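Local coordinates for protein beta-fructofuranosidase (Bifidobacterium adolescentis, PDB 6NOB) that probably hydrolyses terminal beta-D-fructofuranoside residues of sucrose and related fructosides, as a glycoside hydrolase of family 32, at residues F20-G25 against E50-F55; V74-L79 against E123-W128; N157-H162 against L174-E179; Y5-E10 against V65-S70. All coordinates share one frame; numbering follows the deposited sequence. Where two conformers were deposited one is given.

Contact 1 (F20-G25 against E50-F55); sequences FAERCG and ERRHHF
Phe20-Arg23 and Arg52-Phe55 are antiparallel neighbours in a four-stranded sheet of the N-terminal beta-sandwich. Strand 52-58 is the outermost strand on this side. Ala21 and His53 form a hydrogen-bonded pair, with Ala21 N to His53 O at 3.0 Å. Arg23 N continues the pairing to Arg51 O (2.7 Å). The Arg23 side chain then bends at chi3 (-63°), and its guanidinium meets Glu50 O in plane. Arg23 NE (3.0 Å) and Arg23 NH2 (3.2 Å) both donate to Glu50 O, which ties the end of strand 16-23 to the residues just before strand 52-58.

Phe20 and His54 lie side by side on one face of the sheet. Their rings stack face to face, with centroids 3.9 Å apart and planes at 18°. Phe20 CZ sits over the centre of the imidazole. His54 NE2 bonds to Asp18, and ND1 lies very close to Glu179 OE2, probably hydrogen-bonded. Glu22 OE2 and Arg52 NH2 form a long salt bridge (3.5 Å), their planes 86° apart. Arg52 NH1 has a stronger one, to Asp156. On the other face, Ala21 CB touches Phe55 CE2 (3.7 Å). The pairing is that of an edge strand in a beta-sandwich sheet, with one face turned to the neighbouring domain.

Contact 2 (V74-L79 against E123-W128); sequences VRFGYL and EPFARW
Phe76 of strand 72-80 packs against Phe125, Ala126 and Arg127, joining the N-terminal beta-sandwich to the start of the catalytic beta-propeller. Strand 127-138 begins here. From Trp128 on, the chain reads WMNDPNG, the family 32 motif whose aspartate is the nucleophile in characterised relatives. The contact is buried, and the two backbones stay well apart. Phe76 and Ala126 have the nearest CA atoms, 7.9 Å from each other. Side chains therefore make most of the contact.

Phe125 comes first. Its CB points toward strand 72-80, and its CD2 edge meets Phe76 CZ at 4.1 Å. The two side chains cross at about a right angle. Phe125 also touches the rings of Tyr92 and His173, so Phe76 adds to an aromatic cluster.

Ala126 follows. Its carbonyl oxygen lies 3.9 Å from Phe76 CE1. Its CB lies over one face of the Arg127 guanidinium, 3.5 Å above the plane and over its centre.

Arg127 carries the polar part. Its side chain slides past Phe76 in the opposite direction, with CG 3.6 Å from Phe76 CD1. The chain bends at chi2 (-68°) and again at chi3, and the guanidinium plane ends up 85° from the Phe76 ring. Arg127 NH2 forms a salt bridge with Asp99. NH1 donates to the backbone oxygen of Arg75: Arg127 NH1 lies 2.7 Å from Arg75 O, nearly in line with the C=O bond, but the bond is bent at the hydrogen (134°).

Contact 3 (N157-H162 against L174-E179); sequences NMHWGH and LPVFLE
Pro175 O and His162 ND1 hold one water between them. The water donates to Pro175 O at 2.7 Å and lies in the plane of the His162 ring, at its edge, 2.8 Å from ND1. The backbones add three bonds. Leu174 N donates to His162 O, and Phe177 N to Trp160 O (2.8 Å). Trp160 N reaches Leu178 O at 2.8 Å from 42° above the carbonyl plane. Phe177 and Leu178 both face Trp160, as in a classic beta bulge.

Two leucines cover aromatic faces by CH-pi contact. Leu174 CD1 sits 3.6 Å from the centroid of the His162 ring. His162 CG is anti to the backbone N (chi1 -169°), which starts the imidazole out alongside the Leu174 side chain. Leu178 CD1 lies 4.0 Å from the centroid of the five-membered ring of Trp160. Phe177 CD2 packs on Trp160 CE3 at 3.8 Å.

Segment 174-179 leads from what is probably the first blade of the beta-propeller, after strand 172-173, to strand 190-202. Strand 159-165 is paired with strand 141-149, where Phe145 stacks on His162 and His143 bonds to its NE2. Trp160 NE1 is held by Phe195 O of strand 190-202, and its ring touches Leu219 and Leu221 of strand 216-227.

Contact 4 (Y5-E10 against V65-S70); sequences YSISVE and VTVAAS
Tyr5, Ile7 and Val9 pair with Ala69, Val67 and Val65 through regular antiparallel backbone hydrogen bonds. Each of these three pairs has two bonds. Ala69 N to Tyr5 O is the shortest (2.7 Å), and Val67 N to Ile7 O follows at 2.8 Å. Tyr5 N to Ala69 O is the most bent, with 137° at the hydrogen.

The non-hydrogen-bonded pairs, Ser6 with Ala68 and Ser8 with Thr66, come closer, at 4.5 Å between CA atoms. CA-H...O contacts fill in between the bonds, as from Ser6 CA to Val67 O (3.2 Å). Both serine hydroxyls add weak bonds to the opposite backbone. Ser6 OG donates to Val67 O, and Ser8 OG to Val65 O.

Apolar contacts gather on the other face. Ile7 CG1 sits between its own backbone N and carbonyl carbon (chi1 65°), and there it meets Val67 CB at 3.9 Å. The two side chains point the same way. Val9 CG2 meets Val67 CG2 at 4.2 Å.

Strand 5-10 is the outermost strand here, and strand 64-70 pairs with strand 30-34 on its far side. The valine face turns inward, where Val67 touches Leu17 and Leu19 of strand 16-23 in the second sheet of the sandwich.

In the fold
Contacts 1 and 4 lie one in each of the two sheets of the N-terminal beta-sandwich. Their centres are 16 Å apart. Along the chain, contact 1 is nested inside the loop closed by contact 4. Contact 2 follows and contact 3 comes last. Contacts 1 and 2 share a sheet, because strands 16-23 and 72-80 are neighbours in it. Contacts 2 and 3 both reach the same propeller sheet, with centres 11 Å apart. Hydrogen bonds that cross between the domains include Tyr78 OH with Val176 N and, probably, His54 with Glu179. Contacts 1 to 3 therefore lie where the sandwich docks on the propeller. Contact 4 is further out, but Leu79 of contact 2 packs on its Val9 and Glu10.

Contact 1 (F20-G25 against E50-F55)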
loop_
_atom_site.group_PDB
_atom_site.type_symbol
_atom_site.label_atom_id
_atom_site.label_comp_id
_atom_site.label_asym_id
_atom_site.label_seq_id
_atom_site.Cartn_x
_atom_site.Cartn_y
_atom_site.Cartn_z
ATOM N N PHE A 20 13.978 0.088 18.432
ATOM C CA PHE A 20 13.255 -1.175 18.293
ATOM C C PHE A 20 14.289 -2.296 18.355
ATOM O O PHE A 20 15.004 -2.554 17.384
ATOM C CB PHE A 20 12.450 -1.197 16.998
ATOM C CG PHE A 20 11.334 -0.189 16.968
ATOM C CD1 PHE A 20 11.590 1.141 16.675
ATOM C CD2 PHE A 20 10.032 -0.568 17.247
ATOM C CE1 PHE A 20 10.568 2.073 16.656
ATOM C CE2 PHE A 20 9.004 0.358 17.228
ATOM C CZ PHE A 20 9.274 1.681 16.935
ATOM N N ALA A 21 14.367 -2.954 19.507
ATOM C CA ALA A 21 15.449 -3.874 19.818
ATOM C C ALA A 21 14.957 -5.315 19.866
ATOM O O ALA A 21 13.822 -5.595 20.265
ATOM C CB ALA A 21 16.102 -3.511 21.154
ATOM N N GLU A 22 15.837 -6.226 19.462
ATOM C CA GLU A 22 15.579 -7.659 19.484
ATOM C C GLU A 22 16.540 -8.308 20.465
ATOM O O GLU A 22 17.746 -8.041 20.422
ATOM C CB GLU A 22 15.751 -8.267 18.088
ATOM C CG GLU A 22 15.221 -9.684 17.938
ATOM C CD GLU A 22 15.190 -10.135 16.490
ATOM O OE1 GLU A 22 15.370 -9.283 15.593
ATOM O OE2 GLU A 22 14.990 -11.344 16.247
ATOM N N ARG A 23 16.010 -9.147 21.352
ATOM C CA ARG A 23 16.863 -9.874 22.282
ATOM C C ARG A 23 17.777 -10.822 21.517
ATOM O O ARG A 23 17.319 -11.614 20.690
ATOM C CB ARG A 23 16.016 -10.652 23.289
ATOM C CG ARG A 23 16.834 -11.372 24.346
ATOM C CD ARG A 23 15.953 -12.173 25.291
ATOM N NE ARG A 23 15.034 -11.329 26.052
ATOM C CZ ARG A 23 15.358 -10.694 27.174
ATOM N NH1 ARG A 23 16.585 -10.798 27.668
ATOM N NH2 ARG A 23 14.460 -9.950 27.802
ATOM N N CYS A 24 19.080 -10.729 21.788
ATOM C CA CYS A 24 20.083 -11.547 21.121
ATOM C C CYS A 24 20.772 -12.541 22.041
ATOM O O CYS A 24 21.235 -13.583 21.571
ATOM C CB CYS A 24 21.149 -10.653 20.472
ATOM S SG CYS A 24 22.029 -11.404 19.085
ATOM N N GLY A 25 20.854 -12.243 23.340
ATOM C CA GLY A 25 21.496 -13.100 24.299
ATOM C C GLY A 25 20.510 -13.813 25.203
ATOM O O GLY A 25 19.304 -13.878 24.936
ATOM N N GLU A 50 9.942 -10.641 27.154
ATOM C CA GLU A 50 9.864 -10.140 25.789
ATOM C C GLU A 50 11.144 -10.440 25.019
ATOM O O GLU A 50 12.250 -10.293 25.548
ATOM C CB GLU A 50 9.596 -8.632 25.775
ATOM C CG GLU A 50 8.320 -8.220 26.491
ATOM C CD GLU A 50 8.101 -6.718 26.490
ATOM O OE1 GLU A 50 8.724 -6.023 25.660
ATOM O OE2 GLU A 50 7.299 -6.235 27.318
ATOM N N ARG A 51 10.985 -10.859 23.763
ATOM C CA ARG A 51 12.116 -11.030 22.860
ATOM C C ARG A 51 12.332 -9.822 21.960
ATOM O O ARG A 51 13.398 -9.709 21.344
ATOM C CB ARG A 51 11.932 -12.288 22.000
ATOM C CG ARG A 51 10.827 -12.180 20.970
ATOM C CD ARG A 51 10.545 -13.518 20.307
ATOM N NE ARG A 51 9.289 -13.480 19.564
ATOM C CZ ARG A 51 9.197 -13.235 18.261
ATOM N NH1 ARG A 51 10.293 -13.011 17.545
ATOM N NH2 ARG A 51 8.009 -13.216 17.673
ATOM N N ARG A 52 11.348 -8.930 21.865
ATOM C CA ARG A 52 11.475 -7.663 21.164
ATOM C C ARG A 52 10.809 -6.584 22.005
ATOM O O ARG A 52 9.822 -6.842 22.698
ATOM C CB ARG A 52 10.841 -7.716 19.764
ATOM C CG ARG A 52 11.648 -8.514 18.754
ATOM C CD ARG A 52 10.876 -8.751 17.466
ATOM N NE ARG A 52 11.710 -9.399 16.457
ATOM C CZ ARG A 52 11.244 -9.952 15.341
ATOM N NH1 ARG A 52 9.943 -9.938 15.083
ATOM N NH2 ARG A 52 12.080 -10.520 14.480
ATOM N N HIS A 53 11.361 -5.375 21.950
ATOM C CA HIS A 53 10.825 -4.281 22.747
ATOM C C HIS A 53 11.130 -2.952 22.074
ATOM O O HIS A 53 12.226 -2.747 21.546
ATOM C CB HIS A 53 11.392 -4.296 24.173
ATOM C CG HIS A 53 10.808 -3.247 25.069
ATOM N ND1 HIS A 53 9.587 -3.395 25.693
ATOM C CD2 HIS A 53 11.277 -2.033 25.446
ATOM C CE1 HIS A 53 9.330 -2.319 26.415
ATOM N NE2 HIS A 53 10.338 -1.477 26.282
ATOM N N HIS A 54 10.147 -2.056 22.104
ATOM C CA HIS A 54 10.296 -0.696 21.601
ATOM C C HIS A 54 10.650 0.204 22.779
ATOM O O HIS A 54 9.812 0.451 23.653
ATOM C CB HIS A 54 9.010 -0.243 20.912
ATOM C CG HIS A 54 8.984 1.212 20.547
ATOM N ND1 HIS A 54 7.822 1.866 20.196
ATOM C CD2 HIS A 54 9.973 2.134 20.464
ATOM C CE1 HIS A 54 8.094 3.128 19.921
ATOM N NE2 HIS A 54 9.392 3.318 20.078
ATOM N N PHE A 55 11.891 0.684 22.806
ATOM C CA PHE A 55 12.352 1.600 23.840
ATOM C C PHE A 55 12.064 3.039 23.437
ATOM O O PHE A 55 12.210 3.410 22.269
ATOM C CB PHE A 55 13.854 1.443 24.087
ATOM C CG PHE A 55 14.246 0.120 24.673
ATOM C CD1 PHE A 55 14.283 -0.059 26.045
ATOM C CD2 PHE A 55 14.604 -0.936 23.855
ATOM C CE1 PHE A 55 14.655 -1.271 26.590
ATOM C CE2 PHE A 55 14.978 -2.152 24.394
ATOM C CZ PHE A 55 15.004 -2.319 25.764
#

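Contact 2 (V74-L79 against E123-W128)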
loop_
_atom_site.group_PDB
_atom_site.type_symbol
_atom_site.label_atom_id
_atom_site.label_comp_id
_atom_site.label_asym_id
_atom_site.label_seq_id
_atom_site.Cartn_x
_atom_site.Cartn_y
_atom_site.Cartn_z
ATOM N N VAL A 74 19.593 -3.580 17.836
ATOM C CA VAL A 74 18.601 -2.623 17.364
ATOM C C VAL A 74 18.464 -2.756 15.854
ATOM O O VAL A 74 19.466 -2.829 15.134
ATOM C CB VAL A 74 18.992 -1.190 17.762
ATOM C CG1 VAL A 74 17.972 -0.192 17.240
ATOM C CG2 VAL A 74 19.124 -1.078 19.275
ATOM N N ARG A 75 17.220 -2.803 15.373
ATOM C CA ARG A 75 16.938 -2.889 13.948
ATOM C C ARG A 75 16.385 -1.603 13.358
ATOM O O ARG A 75 16.389 -1.454 12.132
ATOM C CB ARG A 75 15.936 -4.020 13.669
ATOM C CG ARG A 75 16.363 -5.375 14.198
ATOM C CD ARG A 75 17.656 -5.837 13.552
ATOM N NE ARG A 75 18.033 -7.173 13.998
ATOM C CZ ARG A 75 19.225 -7.719 13.789
ATOM N NH1 ARG A 75 20.164 -7.044 13.138
ATOM N NH2 ARG A 75 19.478 -8.942 14.233
ATOM N N PHE A 76 15.927 -0.674 14.192
ATOM C CA PHE A 76 15.193 0.496 13.740
ATOM C C PHE A 76 15.201 1.514 14.868
ATOM O O PHE A 76 15.018 1.152 16.033
ATOM C CB PHE A 76 13.757 0.118 13.354
ATOM C CG PHE A 76 13.095 1.081 12.406
ATOM C CD1 PHE A 76 13.340 1.013 11.044
ATOM C CD2 PHE A 76 12.197 2.028 12.875
ATOM C CE1 PHE A 76 12.720 1.889 10.167
ATOM C CE2 PHE A 76 11.572 2.905 12.004
ATOM C CZ PHE A 76 11.834 2.835 10.649
ATOM N N GLY A 77 15.424 2.779 14.524
ATOM C CA GLY A 77 15.485 3.815 15.536
ATOM C C GLY A 77 15.309 5.193 14.945
ATOM O O GLY A 77 15.482 5.401 13.740
ATOM N N TYR A 78 14.958 6.142 15.811
ATOM C CA TYR A 78 14.817 7.527 15.385
ATOM C C TYR A 78 14.751 8.435 16.604
ATOM O O TYR A 78 14.368 8.003 17.696
ATOM C CB TYR A 78 13.571 7.727 14.510
ATOM C CG TYR A 78 12.292 7.153 15.082
ATOM C CD1 TYR A 78 11.559 7.852 16.033
ATOM C CD2 TYR A 78 11.805 5.924 14.654
ATOM C CE1 TYR A 78 10.385 7.339 16.553
ATOM C CE2 TYR A 78 10.629 5.399 15.170
ATOM C CZ TYR A 78 9.923 6.114 16.119
ATOM O OH TYR A 78 8.754 5.608 16.638
ATOM N N LEU A 79 15.138 9.693 16.400
ATOM C CA LEU A 79 14.890 10.761 17.357
ATOM C C LEU A 79 13.506 11.347 17.111
ATOM O O LEU A 79 13.050 11.440 15.970
ATOM C CB LEU A 79 15.942 11.865 17.234
ATOM C CG LEU A 79 17.354 11.579 17.741
ATOM C CD1 LEU A 79 18.310 12.662 17.264
ATOM C CD2 LEU A 79 17.371 11.474 19.258
ATOM N N GLU A 123 8.861 5.310 0.455
ATOM C CA GLU A 123 9.438 4.127 1.068
ATOM C C GLU A 123 9.826 4.485 2.493
ATOM O O GLU A 123 10.153 5.646 2.774
ATOM C CB GLU A 123 10.680 3.626 0.311
ATOM C CG GLU A 123 10.474 3.348 -1.170
ATOM C CD GLU A 123 11.775 3.017 -1.879
ATOM O OE1 GLU A 123 12.817 2.930 -1.194
ATOM O OE2 GLU A 123 11.759 2.846 -3.119
ATOM N N PRO A 124 9.788 3.527 3.414
ATOM C CA PRO A 124 10.324 3.779 4.754
ATOM C C PRO A 124 11.841 3.887 4.705
ATOM O O PRO A 124 12.479 3.607 3.688
ATOM C CB PRO A 124 9.867 2.560 5.558
ATOM C CG PRO A 124 9.731 1.481 4.535
ATOM C CD PRO A 124 9.243 2.164 3.287
ATOM N N PHE A 125 12.419 4.319 5.830
ATOM C CA PHE A 125 13.872 4.401 5.934
ATOM C C PHE A 125 14.520 3.077 5.553
ATOM O O PHE A 125 15.459 3.034 4.752
ATOM C CB PHE A 125 14.281 4.795 7.356
ATOM C CG PHE A 125 13.841 6.171 7.761
ATOM C CD1 PHE A 125 14.172 7.276 6.995
ATOM C CD2 PHE A 125 13.104 6.360 8.918
ATOM C CE1 PHE A 125 13.771 8.543 7.375
ATOM C CE2 PHE A 125 12.700 7.623 9.302
ATOM C CZ PHE A 125 13.035 8.716 8.532
ATOM N N ALA A 126 14.015 1.985 6.118
ATOM C CA ALA A 126 14.509 0.641 5.858
ATOM C C ALA A 126 13.438 -0.340 6.321
ATOM O O ALA A 126 12.327 0.061 6.688
ATOM C CB ALA A 126 15.852 0.410 6.559
ATOM N N ARG A 127 13.779 -1.631 6.315
ATOM C CA ARG A 127 12.902 -2.706 6.775
ATOM C C ARG A 127 11.670 -2.848 5.881
ATOM O O ARG A 127 11.687 -2.416 4.725
ATOM C CB ARG A 127 12.500 -2.485 8.239
ATOM C CG ARG A 127 13.657 -2.087 9.164
ATOM C CD ARG A 127 14.665 -3.217 9.371
ATOM N NE ARG A 127 15.736 -3.211 8.377
ATOM C CZ ARG A 127 16.840 -2.475 8.468
ATOM N NH1 ARG A 127 17.022 -1.672 9.507
ATOM N NH2 ARG A 127 17.764 -2.535 7.517
ATOM N N TRP A 128 10.603 -3.451 6.404
ATOM C CA TRP A 128 9.475 -3.912 5.600
ATOM C C TRP A 128 8.264 -3.000 5.748
ATOM O O TRP A 128 7.961 -2.524 6.847
ATOM C CB TRP A 128 9.081 -5.341 5.990
ATOM C CG TRP A 128 7.736 -5.783 5.470
ATOM C CD1 TRP A 128 6.510 -5.503 6.009
ATOM C CD2 TRP A 128 7.487 -6.610 4.323
ATOM N NE1 TRP A 128 5.518 -6.087 5.261
ATOM C CE2 TRP A 128 6.089 -6.774 4.223
ATOM C CE3 TRP A 128 8.308 -7.221 3.370
ATOM C CZ2 TRP A 128 5.496 -7.525 3.209
ATOM C CZ3 TRP A 128 7.715 -7.967 2.363
ATOM C CH2 TRP A 128 6.324 -8.113 2.292
#

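Contact 3 (N157-H162 against L174-E179)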
loop_
_atom_site.group_PDB
_atom_site.type_symbol
_atom_site.label_atom_id
_atom_site.label_comp_id
_atom_site.label_asym_id
_atom_site.label_seq_id
_atom_site.Cartn_x
_atom_site.Cartn_y
_atom_site.Cartn_z
ATOM N N ASN A 157 5.231 -9.397 12.608
ATOM C CA ASN A 157 4.194 -8.819 13.454
ATOM C C ASN A 157 4.003 -7.341 13.130
ATOM O O ASN A 157 4.963 -6.565 13.100
ATOM C CB ASN A 157 4.552 -9.005 14.928
ATOM C CG ASN A 157 4.442 -10.454 15.376
ATOM O OD1 ASN A 157 3.450 -11.132 15.097
ATOM N ND2 ASN A 157 5.464 -10.937 16.078
ATOM N N MET A 158 2.753 -6.960 12.889
ATOM C CA MET A 158 2.451 -5.749 12.141
ATOM C C MET A 158 2.352 -4.527 13.046
ATOM O O MET A 158 1.645 -4.543 14.059
ATOM C CB MET A 158 1.154 -5.935 11.353
ATOM C CG MET A 158 1.379 -6.537 9.978
ATOM S SD MET A 158 2.272 -5.398 8.900
ATOM C CE MET A 158 3.915 -6.105 8.867
ATOM N N HIS A 159 3.075 -3.475 12.666
ATOM C CA HIS A 159 2.984 -2.137 13.232
ATOM C C HIS A 159 2.297 -1.217 12.228
ATOM O O HIS A 159 2.042 -1.587 11.079
ATOM C CB HIS A 159 4.369 -1.571 13.571
ATOM C CG HIS A 159 5.215 -2.454 14.435
ATOM N ND1 HIS A 159 5.483 -3.772 14.129
ATOM C CD2 HIS A 159 5.888 -2.189 15.581
ATOM C CE1 HIS A 159 6.266 -4.286 15.060
ATOM N NE2 HIS A 159 6.527 -3.346 15.952
ATOM N N TRP A 160 2.031 0.012 12.664
ATOM C CA TRP A 160 1.580 1.083 11.782
ATOM C C TRP A 160 2.676 2.139 11.706
ATOM O O TRP A 160 2.994 2.784 12.711
ATOM C CB TRP A 160 0.277 1.703 12.282
ATOM C CG TRP A 160 -0.963 1.004 11.823
ATOM C CD1 TRP A 160 -1.156 -0.341 11.709
ATOM C CD2 TRP A 160 -2.191 1.622 11.422
ATOM N NE1 TRP A 160 -2.429 -0.599 11.265
ATOM C CE2 TRP A 160 -3.084 0.591 11.080
ATOM C CE3 TRP A 160 -2.619 2.949 11.319
ATOM C CZ2 TRP A 160 -4.382 0.844 10.639
ATOM C CZ3 TRP A 160 -3.905 3.198 10.880
ATOM C CH2 TRP A 160 -4.772 2.152 10.547
ATOM N N GLY A 161 3.258 2.307 10.520
ATOM C CA GLY A 161 4.082 3.467 10.259
ATOM C C GLY A 161 3.225 4.683 9.960
ATOM O O GLY A 161 2.014 4.589 9.772
ATOM N N HIS A 162 3.866 5.849 9.913
ATOM C CA HIS A 162 3.114 7.091 9.783
ATOM C C HIS A 162 3.962 8.154 9.101
ATOM O O HIS A 162 5.113 8.382 9.488
ATOM C CB HIS A 162 2.644 7.583 11.159
ATOM C CG HIS A 162 1.649 8.701 11.101
ATOM N ND1 HIS A 162 1.314 9.454 12.205
ATOM C CD2 HIS A 162 0.920 9.196 10.073
ATOM C CE1 HIS A 162 0.418 10.363 11.861
ATOM N NE2 HIS A 162 0.163 10.227 10.573
ATOM N N LEU A 174 6.975 10.380 10.592
ATOM C CA LEU A 174 6.455 10.567 11.942
ATOM C C LEU A 174 6.772 9.339 12.795
ATOM O O LEU A 174 7.250 8.334 12.256
ATOM C CB LEU A 174 4.949 10.837 11.879
ATOM C CG LEU A 174 4.594 12.211 11.307
ATOM C CD1 LEU A 174 3.090 12.418 11.297
ATOM C CD2 LEU A 174 5.294 13.315 12.094
ATOM N N PRO A 175 6.554 9.371 14.111
ATOM C CA PRO A 175 6.842 8.184 14.926
ATOM C C PRO A 175 5.906 7.026 14.610
ATOM O O PRO A 175 4.811 7.196 14.065
ATOM C CB PRO A 175 6.632 8.676 16.364
ATOM C CG PRO A 175 6.778 10.146 16.287
ATOM C CD PRO A 175 6.221 10.532 14.954
ATOM N N VAL A 176 6.365 5.823 14.972
ATOM C CA VAL A 176 5.548 4.624 14.816
ATOM C C VAL A 176 4.246 4.799 15.582
ATOM O O VAL A 176 4.238 5.224 16.745
ATOM C CB VAL A 176 6.324 3.385 15.286
ATOM C CG1 VAL A 176 5.392 2.193 15.445
ATOM C CG2 VAL A 176 7.439 3.063 14.305
ATOM N N PHE A 177 3.133 4.473 14.927
ATOM C CA PHE A 177 1.801 4.833 15.396
ATOM C C PHE A 177 1.124 3.727 16.201
ATOM O O PHE A 177 0.697 3.965 17.335
ATOM C CB PHE A 177 0.931 5.225 14.199
ATOM C CG PHE A 177 -0.407 5.770 14.579
ATOM C CD1 PHE A 177 -0.514 7.018 15.172
ATOM C CD2 PHE A 177 -1.559 5.041 14.341
ATOM C CE1 PHE A 177 -1.744 7.527 15.525
ATOM C CE2 PHE A 177 -2.794 5.545 14.691
ATOM C CZ PHE A 177 -2.887 6.791 15.283
ATOM N N LEU A 178 0.999 2.530 15.634
ATOM C CA LEU A 178 0.427 1.385 16.330
ATOM C C LEU A 178 1.418 0.230 16.302
ATOM O O LEU A 178 2.296 0.162 15.440
ATOM C CB LEU A 178 -0.909 0.951 15.713
ATOM C CG LEU A 178 -2.114 1.828 16.055
ATOM C CD1 LEU A 178 -3.223 1.621 15.040
ATOM C CD2 LEU A 178 -2.607 1.532 17.463
ATOM N N GLU A 179 1.265 -0.681 17.254
ATOM C CA GLU A 179 2.233 -1.743 17.491
ATOM C C GLU A 179 1.502 -3.044 17.753
ATOM O O GLU A 179 0.299 -3.044 18.046
ATOM C CB GLU A 179 3.147 -1.380 18.668
ATOM C CG GLU A 179 3.995 -0.151 18.394
ATOM C CD GLU A 179 4.964 0.170 19.509
ATOM O OE1 GLU A 179 5.085 -0.635 20.454
ATOM O OE2 GLU A 179 5.609 1.235 19.434
HETATM O O HOH W 1 2.973 9.171 14.384
#

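Contact 4 (Y5-E10 against V65-S70)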
loop_
_atom_site.group_PDB
_atom_site.type_symbol
_atom_site.label_atom_id
_atom_site.label_comp_id
_atom_site.label_asym_id
_atom_site.label_seq_id
_atom_site.Cartn_x
_atom_site.Cartn_y
_atom_site.Cartn_z
ATOM N N TYR A 5 27.456 -3.110 21.685
ATOM C CA TYR A 5 27.444 -2.230 20.523
ATOM C C TYR A 5 27.176 -0.797 20.970
ATOM O O TYR A 5 26.332 -0.555 21.837
ATOM C CB TYR A 5 26.381 -2.679 19.515
ATOM C CG TYR A 5 26.556 -2.105 18.126
ATOM C CD1 TYR A 5 27.668 -2.426 17.355
ATOM C CD2 TYR A 5 25.603 -1.250 17.579
ATOM C CE1 TYR A 5 27.833 -1.906 16.082
ATOM C CE2 TYR A 5 25.760 -0.723 16.306
ATOM C CZ TYR A 5 26.877 -1.057 15.564
ATOM O OH TYR A 5 27.039 -0.541 14.300
ATOM N N SER A 6 27.891 0.154 20.367
ATOM C CA SER A 6 27.859 1.536 20.825
ATOM C C SER A 6 27.856 2.497 19.644
ATOM O O SER A 6 28.556 2.275 18.652
ATOM C CB SER A 6 29.057 1.834 21.733
ATOM O OG SER A 6 28.734 2.821 22.694
ATOM N N ILE A 7 27.065 3.570 19.761
ATOM C CA ILE A 7 27.021 4.639 18.768
ATOM C C ILE A 7 26.960 5.984 19.481
ATOM O O ILE A 7 26.663 6.071 20.675
ATOM C CB ILE A 7 25.823 4.515 17.796
ATOM C CG1 ILE A 7 24.501 4.678 18.550
ATOM C CG2 ILE A 7 25.869 3.198 17.033
ATOM C CD1 ILE A 7 23.307 4.897 17.644
ATOM N N SER A 8 27.242 7.045 18.725
ATOM C CA SER A 8 27.160 8.417 19.209
ATOM C C SER A 8 26.088 9.166 18.430
ATOM O O SER A 8 25.989 9.029 17.206
ATOM C CB SER A 8 28.508 9.132 19.073
ATOM O OG SER A 8 28.658 10.128 20.069
ATOM N N VAL A 9 25.287 9.961 19.140
ATOM C CA VAL A 9 24.100 10.596 18.574
ATOM C C VAL A 9 24.034 12.044 19.042
ATOM O O VAL A 9 24.135 12.318 20.242
ATOM C CB VAL A 9 22.811 9.850 18.979
ATOM C CG1 VAL A 9 21.579 10.686 18.655
ATOM C CG2 VAL A 9 22.737 8.494 18.298
ATOM N N GLU A 10 23.851 12.967 18.100
ATOM C CA GLU A 10 23.614 14.374 18.405
ATOM C C GLU A 10 22.111 14.624 18.407
ATOM O O GLU A 10 21.438 14.400 17.395
ATOM C CB GLU A 10 24.312 15.279 17.393
ATOM C CG GLU A 10 25.803 15.037 17.278
ATOM C CD GLU A 10 26.454 15.941 16.255
ATOM O OE1 GLU A 10 26.600 17.149 16.538
ATOM O OE2 GLU A 10 26.816 15.444 15.168
ATOM N N VAL A 65 25.362 12.344 22.838
ATOM C CA VAL A 65 25.220 11.268 23.805
ATOM C C VAL A 65 25.715 9.968 23.184
ATOM O O VAL A 65 25.770 9.811 21.961
ATOM C CB VAL A 65 23.765 11.113 24.292
ATOM C CG1 VAL A 65 23.283 12.396 24.944
ATOM C CG2 VAL A 65 22.857 10.725 23.135
ATOM N N THR A 66 26.075 9.029 24.052
ATOM C CA THR A 66 26.564 7.714 23.658
ATOM C C THR A 66 25.508 6.677 24.014
ATOM O O THR A 66 25.101 6.577 25.176
ATOM C CB THR A 66 27.887 7.391 24.354
ATOM O OG1 THR A 66 28.909 8.278 23.880
ATOM C CG2 THR A 66 28.297 5.953 24.085
ATOM N N VAL A 67 25.067 5.913 23.018
ATOM C CA VAL A 67 24.051 4.883 23.196
ATOM C C VAL A 67 24.740 3.526 23.167
ATOM O O VAL A 67 25.497 3.226 22.235
ATOM C CB VAL A 67 22.959 4.971 22.116
ATOM C CG1 VAL A 67 21.804 4.041 22.453
ATOM C CG2 VAL A 67 22.477 6.408 21.965
ATOM N N ALA A 68 24.479 2.709 24.186
ATOM C CA ALA A 68 25.149 1.427 24.350
ATOM C C ALA A 68 24.115 0.319 24.453
ATOM O O ALA A 68 23.146 0.438 25.211
ATOM C CB ALA A 68 26.046 1.429 25.593
ATOM N N ALA A 69 24.325 -0.753 23.695
ATOM C CA ALA A 69 23.468 -1.929 23.727
ATOM C C ALA A 69 24.271 -3.134 24.194
ATOM O O ALA A 69 25.451 -3.274 23.859
ATOM C CB ALA A 69 22.861 -2.213 22.352
ATOM N N SER A 70 23.628 -4.002 24.970
ATOM C CA SER A 70 24.243 -5.250 25.398
ATOM C C SER A 70 23.136 -6.264 25.632
ATOM O O SER A 70 22.149 -5.963 26.309
ATOM C CB SER A 70 25.082 -5.060 26.668
ATOM O OG SER A 70 26.004 -6.125 26.847
#